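Local coordinates for chitin elicitor-binding protein (Oryza sativa subsp. japonica, PDB 5JCD) that binds chitin oligosaccharides from fungal cell walls and helps pass the elicitor signal on to rice defence responses, at residues A[151-157]-A[180-186]; A[170-175]-A[188-192]; A[14-18]-A[145-149]. All coordinates share one frame; numbering follows the deposited sequence.

Contact 1: A[151-157]-A[180-186]. With NAG (2-acetamido-2-deoxy-beta-D-glucopyranose), chain D.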
loop_
_atom_site.group_PDB
_atom_site.type_symbol
_atom_site.label_atom_id
_atom_site.label_comp_id
_atom_site.label_asym_id
_atom_site.label_seq_id
_atom_site.Cartn_x
_atom_site.Cartn_y
_atom_site.Cartn_z
ATOM N N VAL A 151 -3.211 -10.382 -2.723
ATOM C CA VAL A 151 -3.113 -11.761 -3.176
ATOM C C VAL A 151 -3.771 -11.966 -4.551
ATOM O O VAL A 151 -4.927 -11.569 -4.802
ATOM C CB VAL A 151 -3.782 -12.732 -2.169
ATOM C CG1 VAL A 151 -3.864 -14.112 -2.761
ATOM C CG2 VAL A 151 -3.038 -12.752 -0.822
ATOM N N GLY A 152 -3.011 -12.574 -5.444
ATOM C CA GLY A 152 -3.476 -12.913 -6.769
ATOM C C GLY A 152 -4.269 -14.205 -6.791
ATOM O O GLY A 152 -4.180 -15.008 -5.868
ATOM N N LYS A 153 -5.065 -14.394 -7.835
ATOM C CA LYS A 153 -5.860 -15.606 -7.977
ATOM C C LYS A 153 -4.987 -16.839 -8.178
ATOM O O LYS A 153 -4.105 -16.859 -9.033
ATOM C CB LYS A 153 -6.845 -15.452 -9.141
ATOM C CG LYS A 153 -7.113 -16.714 -9.948
ATOM C CD LYS A 153 -8.475 -16.638 -10.638
ATOM C CE LYS A 153 -9.623 -16.794 -9.625
ATOM N NZ LYS A 153 -10.133 -18.208 -9.511
ATOM N N GLY A 154 -5.270 -17.875 -7.392
ATOM C CA GLY A 154 -4.549 -19.126 -7.474
ATOM C C GLY A 154 -3.277 -19.105 -6.647
ATOM O O GLY A 154 -2.596 -20.100 -6.572
ATOM N N GLU A 155 -2.975 -17.988 -5.992
ATOM C CA GLU A 155 -1.778 -17.908 -5.169
ATOM C C GLU A 155 -1.900 -18.597 -3.798
ATOM O O GLU A 155 -2.991 -18.760 -3.247
ATOM C CB GLU A 155 -1.328 -16.448 -5.011
ATOM C CG GLU A 155 -0.760 -15.862 -6.313
ATOM C CD GLU A 155 -0.359 -14.379 -6.252
ATOM O OE1 GLU A 155 -0.601 -13.688 -5.233
ATOM O OE2 GLU A 155 0.196 -13.894 -7.262
ATOM N N ASN A 156 -0.758 -19.013 -3.265
ATOM C CA ASN A 156 -0.693 -19.607 -1.941
ATOM C C ASN A 156 0.363 -18.900 -1.071
ATOM O O ASN A 156 1.243 -18.213 -1.581
ATOM C CB ASN A 156 -0.438 -21.117 -2.028
ATOM C CG ASN A 156 0.817 -21.464 -2.815
ATOM O OD1 ASN A 156 1.936 -21.278 -2.325
ATOM N ND2 ASN A 156 0.631 -22.011 -4.026
ATOM N N THR A 157 0.272 -19.071 0.238
ATOM C CA THR A 157 1.144 -18.349 1.153
ATOM C C THR A 157 2.585 -18.830 1.051
ATOM O O THR A 157 3.522 -18.083 1.335
ATOM C CB THR A 157 0.647 -18.493 2.612
ATOM O OG1 THR A 157 0.398 -19.875 2.890
ATOM C CG2 THR A 157 -0.660 -17.750 2.800
ATOM N N PRO A 180 -4.101 -21.232 5.787
ATOM C CA PRO A 180 -3.530 -20.837 4.493
ATOM C C PRO A 180 -4.474 -21.147 3.345
ATOM O O PRO A 180 -4.548 -20.352 2.406
ATOM C CB PRO A 180 -2.272 -21.713 4.379
ATOM C CG PRO A 180 -1.874 -21.962 5.809
ATOM C CD PRO A 180 -3.166 -22.056 6.575
ATOM N N THR A 181 -5.163 -22.287 3.404
ATOM C CA THR A 181 -6.014 -22.718 2.288
ATOM C C THR A 181 -7.179 -21.777 2.074
ATOM O O THR A 181 -7.809 -21.783 1.025
ATOM C CB THR A 181 -6.544 -24.163 2.469
ATOM O OG1 THR A 181 -7.434 -24.214 3.592
ATOM C CG2 THR A 181 -5.379 -25.128 2.681
ATOM N N LYS A 182 -7.462 -20.964 3.077
ATOM C CA LYS A 182 -8.581 -20.027 3.019
ATOM C C LYS A 182 -8.177 -18.696 2.401
ATOM O O LYS A 182 -8.960 -17.753 2.409
ATOM C CB LYS A 182 -9.132 -19.776 4.423
ATOM C CG LYS A 182 -9.609 -21.024 5.151
ATOM C CD LYS A 182 -10.852 -21.644 4.541
ATOM C CE LYS A 182 -11.403 -22.726 5.466
ATOM N NZ LYS A 182 -10.663 -22.782 6.776
ATOM N N LEU A 183 -6.945 -18.609 1.898
ATOM C CA LEU A 183 -6.425 -17.365 1.315
ATOM C C LEU A 183 -7.363 -16.873 0.210
ATOM O O LEU A 183 -7.665 -17.601 -0.715
ATOM C CB LEU A 183 -5.023 -17.593 0.727
ATOM C CG LEU A 183 -4.136 -16.370 0.510
ATOM C CD1 LEU A 183 -3.704 -15.827 1.845
ATOM C CD2 LEU A 183 -2.921 -16.659 -0.359
ATOM N N GLN A 184 -7.835 -15.640 0.307
ATOM C CA GLN A 184 -8.672 -15.091 -0.752
ATOM C C GLN A 184 -7.956 -14.177 -1.729
ATOM O O GLN A 184 -7.023 -13.451 -1.371
ATOM C CB GLN A 184 -9.862 -14.368 -0.149
ATOM C CG GLN A 184 -10.926 -15.324 0.289
ATOM C CD GLN A 184 -12.053 -14.633 0.971
ATOM O OE1 GLN A 184 -12.016 -13.419 1.170
ATOM N NE2 GLN A 184 -13.101 -15.387 1.290
ATOM N N MET A 185 -8.409 -14.226 -2.972
ATOM C CA MET A 185 -7.974 -13.274 -3.969
ATOM C C MET A 185 -8.310 -11.865 -3.466
ATOM O O MET A 185 -9.399 -11.619 -2.958
ATOM C CB MET A 185 -8.681 -13.555 -5.278
ATOM C CG MET A 185 -8.272 -12.646 -6.422
ATOM S SD MET A 185 -9.379 -12.827 -7.835
ATOM C CE MET A 185 -8.467 -12.002 -9.144
ATOM N N GLY A 186 -7.342 -10.954 -3.552
ATOM C CA GLY A 186 -7.577 -9.579 -3.160
ATOM C C GLY A 186 -7.412 -9.335 -1.671
ATOM O O GLY A 186 -7.454 -8.196 -1.230
HETATM C C1 NAG D . 1.823 -22.439 -4.745
HETATM C C2 NAG D . 1.810 -23.959 -4.948
HETATM C C3 NAG D . 2.996 -24.404 -5.801
HETATM C C4 NAG D . 2.874 -23.711 -7.152
HETATM C C5 NAG D . 2.936 -22.207 -6.908
HETATM C C6 NAG D . 2.900 -21.386 -8.208
HETATM C C7 NAG D . 0.578 -25.053 -3.214
HETATM C C8 NAG D . 0.566 -25.569 -1.804
HETATM N N2 NAG D . 1.758 -24.652 -3.679
HETATM O O3 NAG D . 3.035 -25.813 -5.919
HETATM O O4 NAG D . 3.887 -24.106 -8.055
HETATM O O5 NAG D . 1.894 -21.811 -6.025
HETATM O O6 NAG D . 1.668 -21.482 -8.905
HETATM O O7 NAG D . -0.457 -25.000 -3.890
HETATM O O HOH W 1 -2.390 -20.293 0.814
#

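Contact 2: A[170-175]-A[188-192]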
loop_
_atom_site.group_PDB
_atom_site.type_symbol
_atom_site.label_atom_id
_atom_site.label_comp_id
_atom_site.label_asym_id
_atom_site.label_seq_id
_atom_site.Cartn_x
_atom_site.Cartn_y
_atom_site.Cartn_z
ATOM N N THR A 170 6.335 -16.897 9.203
ATOM C CA THR A 170 6.456 -15.451 9.381
ATOM C C THR A 170 5.302 -14.732 8.658
ATOM O O THR A 170 4.637 -13.857 9.215
ATOM C CB THR A 170 7.807 -14.919 8.851
ATOM O OG1 THR A 170 8.875 -15.345 9.709
ATOM C CG2 THR A 170 7.798 -13.421 8.807
ATOM N N LEU A 171 5.061 -15.117 7.411
ATOM C CA LEU A 171 3.989 -14.495 6.652
ATOM C C LEU A 171 2.672 -14.768 7.370
ATOM O O LEU A 171 1.870 -13.863 7.551
ATOM C CB LEU A 171 3.955 -15.012 5.211
ATOM C CG LEU A 171 3.024 -14.265 4.240
ATOM C CD1 LEU A 171 3.498 -12.825 4.120
ATOM C CD2 LEU A 171 3.009 -14.929 2.855
ATOM N N LEU A 172 2.493 -16.007 7.827
ATOM C CA LEU A 172 1.259 -16.447 8.491
ATOM C C LEU A 172 1.014 -15.834 9.861
ATOM O O LEU A 172 -0.109 -15.439 10.166
ATOM C CB LEU A 172 1.234 -17.974 8.606
ATOM C CG LEU A 172 1.141 -18.640 7.231
ATOM C CD1 LEU A 172 1.343 -20.165 7.264
ATOM C CD2 LEU A 172 -0.143 -18.234 6.525
ATOM N N THR A 173 2.053 -15.714 10.684
ATOM C CA THR A 173 1.851 -15.125 12.011
ATOM C C THR A 173 1.671 -13.616 11.914
ATOM O O THR A 173 0.872 -13.023 12.628
ATOM C CB THR A 173 3.008 -15.439 12.983
ATOM O OG1 THR A 173 4.208 -14.817 12.514
ATOM C CG2 THR A 173 3.218 -16.943 13.094
ATOM N N ARG A 174 2.469 -12.990 11.063
ATOM C CA ARG A 174 2.369 -11.557 10.857
ATOM C C ARG A 174 0.958 -11.202 10.390
ATOM O O ARG A 174 0.402 -10.180 10.768
ATOM C CB ARG A 174 3.414 -11.091 9.832
ATOM C CG ARG A 174 3.428 -9.597 9.586
ATOM C CD ARG A 174 3.870 -8.858 10.823
ATOM N NE ARG A 174 3.491 -7.456 10.792
ATOM C CZ ARG A 174 3.705 -6.604 11.786
ATOM N NH1 ARG A 174 4.309 -7.012 12.894
ATOM N NH2 ARG A 174 3.323 -5.339 11.664
ATOM N N ASN A 175 0.358 -12.047 9.562
ATOM C CA ASN A 175 -0.961 -11.691 9.081
ATOM C C ASN A 175 -2.130 -12.381 9.764
ATOM O O ASN A 175 -3.254 -12.288 9.292
ATOM C CB ASN A 175 -1.006 -11.860 7.570
ATOM C CG ASN A 175 -0.138 -10.833 6.866
ATOM O OD1 ASN A 175 -0.557 -9.694 6.697
ATOM N ND2 ASN A 175 1.072 -11.232 6.450
ATOM N N ILE A 188 -5.379 -8.479 1.431
ATOM C CA ILE A 188 -4.216 -7.641 1.595
ATOM C C ILE A 188 -3.281 -8.186 2.668
ATOM O O ILE A 188 -3.644 -8.253 3.833
ATOM C CB ILE A 188 -4.631 -6.223 2.003
ATOM C CG1 ILE A 188 -5.674 -5.675 1.021
ATOM C CG2 ILE A 188 -3.416 -5.330 2.108
ATOM C CD1 ILE A 188 -5.206 -5.593 -0.415
ATOM N N LEU A 189 -2.067 -8.538 2.271
ATOM C CA LEU A 189 -1.080 -9.061 3.197
ATOM C C LEU A 189 0.017 -8.022 3.528
ATOM O O LEU A 189 0.476 -7.280 2.662
ATOM C CB LEU A 189 -0.432 -10.315 2.588
ATOM C CG LEU A 189 -1.303 -11.553 2.307
ATOM C CD1 LEU A 189 -0.465 -12.725 1.797
ATOM C CD2 LEU A 189 -2.022 -11.989 3.554
ATOM N N ASP A 190 0.443 -8.023 4.785
ATOM C CA ASP A 190 1.583 -7.257 5.274
ATOM C C ASP A 190 2.802 -8.167 5.173
ATOM O O ASP A 190 2.954 -9.084 5.964
ATOM C CB ASP A 190 1.363 -6.841 6.733
ATOM C CG ASP A 190 2.597 -6.149 7.371
ATOM O OD1 ASP A 190 3.646 -6.005 6.708
ATOM O OD2 ASP A 190 2.515 -5.765 8.559
ATOM N N VAL A 191 3.647 -7.917 4.178
ATOM C CA VAL A 191 4.837 -8.730 3.941
ATOM C C VAL A 191 6.114 -8.073 4.481
ATOM O O VAL A 191 6.545 -7.033 3.978
ATOM C CB VAL A 191 5.005 -8.972 2.443
ATOM C CG1 VAL A 191 6.096 -9.979 2.202
ATOM C CG2 VAL A 191 3.709 -9.494 1.873
ATOM N N PRO A 192 6.703 -8.647 5.536
ATOM C CA PRO A 192 7.910 -8.007 6.078
ATOM C C PRO A 192 9.192 -8.373 5.306
ATOM O O PRO A 192 9.832 -9.375 5.603
ATOM C CB PRO A 192 7.971 -8.537 7.517
ATOM C CG PRO A 192 7.082 -9.740 7.553
ATOM C CD PRO A 192 6.377 -9.890 6.245
#

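Contact 3: A[14-18]-A[145-149]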
loop_
_atom_site.group_PDB
_atom_site.type_symbol
_atom_site.label_atom_id
_atom_site.label_comp_id
_atom_site.label_asym_id
_atom_site.label_seq_id
_atom_site.Cartn_x
_atom_site.Cartn_y
_atom_site.Cartn_z
ATOM N N LYS A 14 10.440 3.762 6.071
ATOM C CA LYS A 14 10.089 3.539 4.677
ATOM C C LYS A 14 9.255 2.242 4.461
ATOM O O LYS A 14 9.650 1.169 4.904
ATOM C CB LYS A 14 11.372 3.523 3.825
ATOM C CG LYS A 14 11.113 3.783 2.343
ATOM C CD LYS A 14 12.405 4.035 1.556
ATOM C CE LYS A 14 12.982 2.778 0.909
ATOM N NZ LYS A 14 14.008 2.069 1.738
ATOM N N SER A 15 8.116 2.348 3.771
ATOM C CA SER A 15 7.274 1.191 3.436
ATOM C C SER A 15 6.927 1.233 1.961
ATOM O O SER A 15 7.383 2.123 1.234
ATOM C CB SER A 15 5.964 1.220 4.217
ATOM O OG SER A 15 6.148 1.048 5.601
ATOM N N ALA A 16 6.107 0.281 1.522
ATOM C CA ALA A 16 5.640 0.252 0.134
ATOM C C ALA A 16 4.297 -0.456 -0.042
ATOM O O ALA A 16 3.911 -1.270 0.793
ATOM C CB ALA A 16 6.701 -0.424 -0.779
ATOM N N ILE A 17 3.605 -0.154 -1.139
ATOM C CA ILE A 17 2.546 -1.030 -1.637
ATOM C C ILE A 17 2.990 -1.590 -2.973
ATOM O O ILE A 17 3.668 -0.914 -3.739
ATOM C CB ILE A 17 1.172 -0.300 -1.841
ATOM C CG1 ILE A 17 1.324 0.874 -2.834
ATOM C CG2 ILE A 17 0.583 0.153 -0.503
ATOM C CD1 ILE A 17 -0.008 1.643 -3.196
ATOM N N LEU A 18 2.597 -2.821 -3.271
ATOM C CA LEU A 18 2.780 -3.316 -4.628
ATOM C C LEU A 18 1.515 -2.897 -5.384
ATOM O O LEU A 18 0.434 -3.466 -5.195
ATOM C CB LEU A 18 2.984 -4.831 -4.650
ATOM C CG LEU A 18 3.236 -5.411 -6.038
ATOM C CD1 LEU A 18 4.572 -4.892 -6.617
ATOM C CD2 LEU A 18 3.174 -6.939 -6.063
ATOM N N MET A 145 11.379 -3.878 5.616
ATOM C CA MET A 145 10.514 -2.972 4.904
ATOM C C MET A 145 9.153 -3.635 4.717
ATOM O O MET A 145 9.060 -4.697 4.101
ATOM C CB MET A 145 11.102 -2.629 3.532
ATOM C CG MET A 145 10.395 -1.419 2.892
ATOM S SD MET A 145 10.459 -1.393 1.112
ATOM C CE MET A 145 12.203 -1.614 0.802
ATOM N N HIS A 146 8.110 -3.036 5.276
ATOM C CA HIS A 146 6.765 -3.586 5.101
ATOM C C HIS A 146 6.136 -3.283 3.740
ATOM O O HIS A 146 6.023 -2.137 3.322
ATOM C CB HIS A 146 5.852 -3.130 6.226
ATOM C CG HIS A 146 6.225 -3.709 7.554
ATOM N ND1 HIS A 146 5.680 -4.871 8.039
ATOM C CD2 HIS A 146 7.095 -3.273 8.495
ATOM C CE1 HIS A 146 6.184 -5.127 9.237
ATOM N NE2 HIS A 146 7.045 -4.175 9.531
ATOM N N LEU A 147 5.710 -4.342 3.072
ATOM C CA LEU A 147 5.111 -4.264 1.752
ATOM C C LEU A 147 3.675 -4.747 1.811
ATOM O O LEU A 147 3.403 -5.854 2.288
ATOM C CB LEU A 147 5.881 -5.144 0.780
ATOM C CG LEU A 147 5.340 -5.305 -0.640
ATOM C CD1 LEU A 147 5.432 -3.992 -1.403
ATOM C CD2 LEU A 147 6.070 -6.416 -1.407
ATOM N N ALA A 148 2.765 -3.893 1.354
ATOM C CA ALA A 148 1.356 -4.240 1.236
ATOM C C ALA A 148 1.171 -4.984 -0.053
ATOM O O ALA A 148 1.525 -4.470 -1.122
ATOM C CB ALA A 148 0.487 -2.990 1.250
ATOM N N TYR A 149 0.627 -6.197 0.051
ATOM C CA TYR A 149 0.526 -7.114 -1.080
ATOM C C TYR A 149 -0.902 -7.634 -1.260
ATOM O O TYR A 149 -1.500 -8.157 -0.305
ATOM C CB TYR A 149 1.463 -8.285 -0.853
ATOM C CG TYR A 149 1.468 -9.272 -1.966
ATOM C CD1 TYR A 149 2.250 -9.059 -3.095
ATOM C CD2 TYR A 149 0.716 -10.442 -1.889
ATOM C CE1 TYR A 149 2.261 -9.966 -4.143
ATOM C CE2 TYR A 149 0.729 -11.371 -2.930
ATOM C CZ TYR A 149 1.498 -11.112 -4.054
ATOM O OH TYR A 149 1.537 -11.992 -5.082
HETATM O O HOH W 2 8.437 -0.441 6.398
#

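Contact 1: A[151-157]-A[180-186]
Leu183 turns its isobutyl end toward 151-157, where its CD2 lies 3.6 Å from Val151 CG1 and as close, 3.6 Å, to the carbonyl oxygen O of Glu155. CD1 leans toward Thr157, 3.7 Å from its CG2. With CG turned anti to the backbone N (chi1 -160°), the fork of Leu183 spans Val151 and Thr157 at once. Cut back to alanine, this position would probably leave Val151 and Thr157 without their shared partner and open a gap between the two loops. Farther along, Met185 runs extended beside the loop, and its CE meets Lys153 CB at 3.8 Å.

One direct hydrogen bond ties the backbones: Gly186 N gives its hydrogen to Val151 O over 2.8 Å and nearly straight (169°). At the other end a water accepts from Thr157 N and donates to Pro180 O. Shape is kept by the type II turn from Gly152 to Glu155 and by Glu155 OE1, which takes the hydrogen of Gly152 N at 2.7 Å from above the carboxylate plane. Asn156 caps the following helix through OD1 to Ala159 N, while its ND2 carries an N-linked glycan sugar, distinct from the chitin ligand. Gly154, Leu183, Gln184 and Met185 are chitin-binding residues: the loops that join strand 145-150 to helix 157-163 and helix 168-174 to strand 188-193 thus pair to form part of the LysM sugar site.

Contact 2: A[170-175]-A[188-192]
Arg174 grips Asp190 side-on, with NE 3.0 Å and NH2 3.2 Å from the same oxygen, OD2. That oxygen lies in the guanidinium plane, with the two flat groups 88° apart; NE meets it from above the carboxylate plane, NH2 nearly along its C-O axis. CG is anti to the backbone N of Arg174 (chi1 -178°) and the chain bends at chi2, setting the NE edge at OD2. Asn175, just past the helix, takes hold of the backbone of the same residue: its OD1 accepts from Asp190 N at 2.7 Å, and its ND2 donates to Asp190 O at 2.9 Å. A further bond from ND2 to Leu171 O, 3.0 Å and in the amide plane, reaches back to the last helical turn; together the three fix which way round the amide sits.

Leu171 CD1 meets Val191 CG2 at 4.0 Å, and Thr170 CG2 and the CG of Arg174 lie against the ring of Pro192. Leu171 also packs on Ile160 and Ala161 of helix 157-163.

Both oxygens of buried Asp190 are engaged, OD1 being hydrogen-bonded to His146 ND1; Arg174, shared with Asp137, probably helps offset the charge and keep the acid ionised.

Contact 3: A[14-18]-A[145-149]
Ala16 sits between two residues of the neighbouring strand, as the parallel pairing demands: its N donates to His146 O at 3.0 Å and its O accepts from Ala148 N at 2.9 Å. Leu18 N then continues the pattern to Ala148 O, 2.9 Å and almost straight at 174°. The CA of Leu147 adds a CA-H...O contact to Ala16 O. At the start of the pair, where direct bonds have not yet set in, a water bridges the strands, accepting from His146 N, also bonded to Ser15 OG, and donating to Lys14 O.

The apolar contacts fall on two faces. On one, Ile17 CG2 rests 3.6 Å from the methyl of Ala148, and Phe104 reaches both residues from a loop. On the other, Leu147 CD1 bends across the strand gap to lie 3.8 Å from Ala16 CB and 3.6 Å from the backbone N of Leu18; its CG, anti to the N of Leu147 (chi1 175°), starts it in that direction. Met145 lays its CG against Lys14 O at 3.4 Å and curls at chi3, bringing SD near Ala16 CB. Leu18 and Tyr149 run side by side the same way, CD2 meeting the ring at CE1 3.7 Å away.

The polar end of His146 points to other parts of the chain: besides its bond to Asp190, the ring pairs through NE2 with Asp137 O.

Strand 12-20 is also paired antiparallel with 63-72, and 145-150 with 188-193. The parallel pair thus splices the first strand of a LysM beta-alpha-alpha-beta unit onto the N-terminal part of the protein in one mixed sheet.

Overall arrangement
Contacts 1 and 2 belong to one LysM unit, their centres about 13 Å apart, and their segments alternate along the chain. They meet where Thr157 O packs on Leu171 CD2 (3.5 Å) and Val151 CG2 on Leu189 CD1 (3.7 Å), so the chitin-binding loops of contact 1 rest on the helix-strand core of contact 2. Contact 3, about 11 Å from contact 2 by centres, shares its sheet: Leu189 N bonds to Tyr149 O at 2.7 Å. Tyr149 OH also reaches Glu155 OE1 (2.7 Å), linking contact 3 to the loops although those centres lie about 18 Å apart. Contact 3, near the chain's centre, ties the LysM unit to strand 12-20.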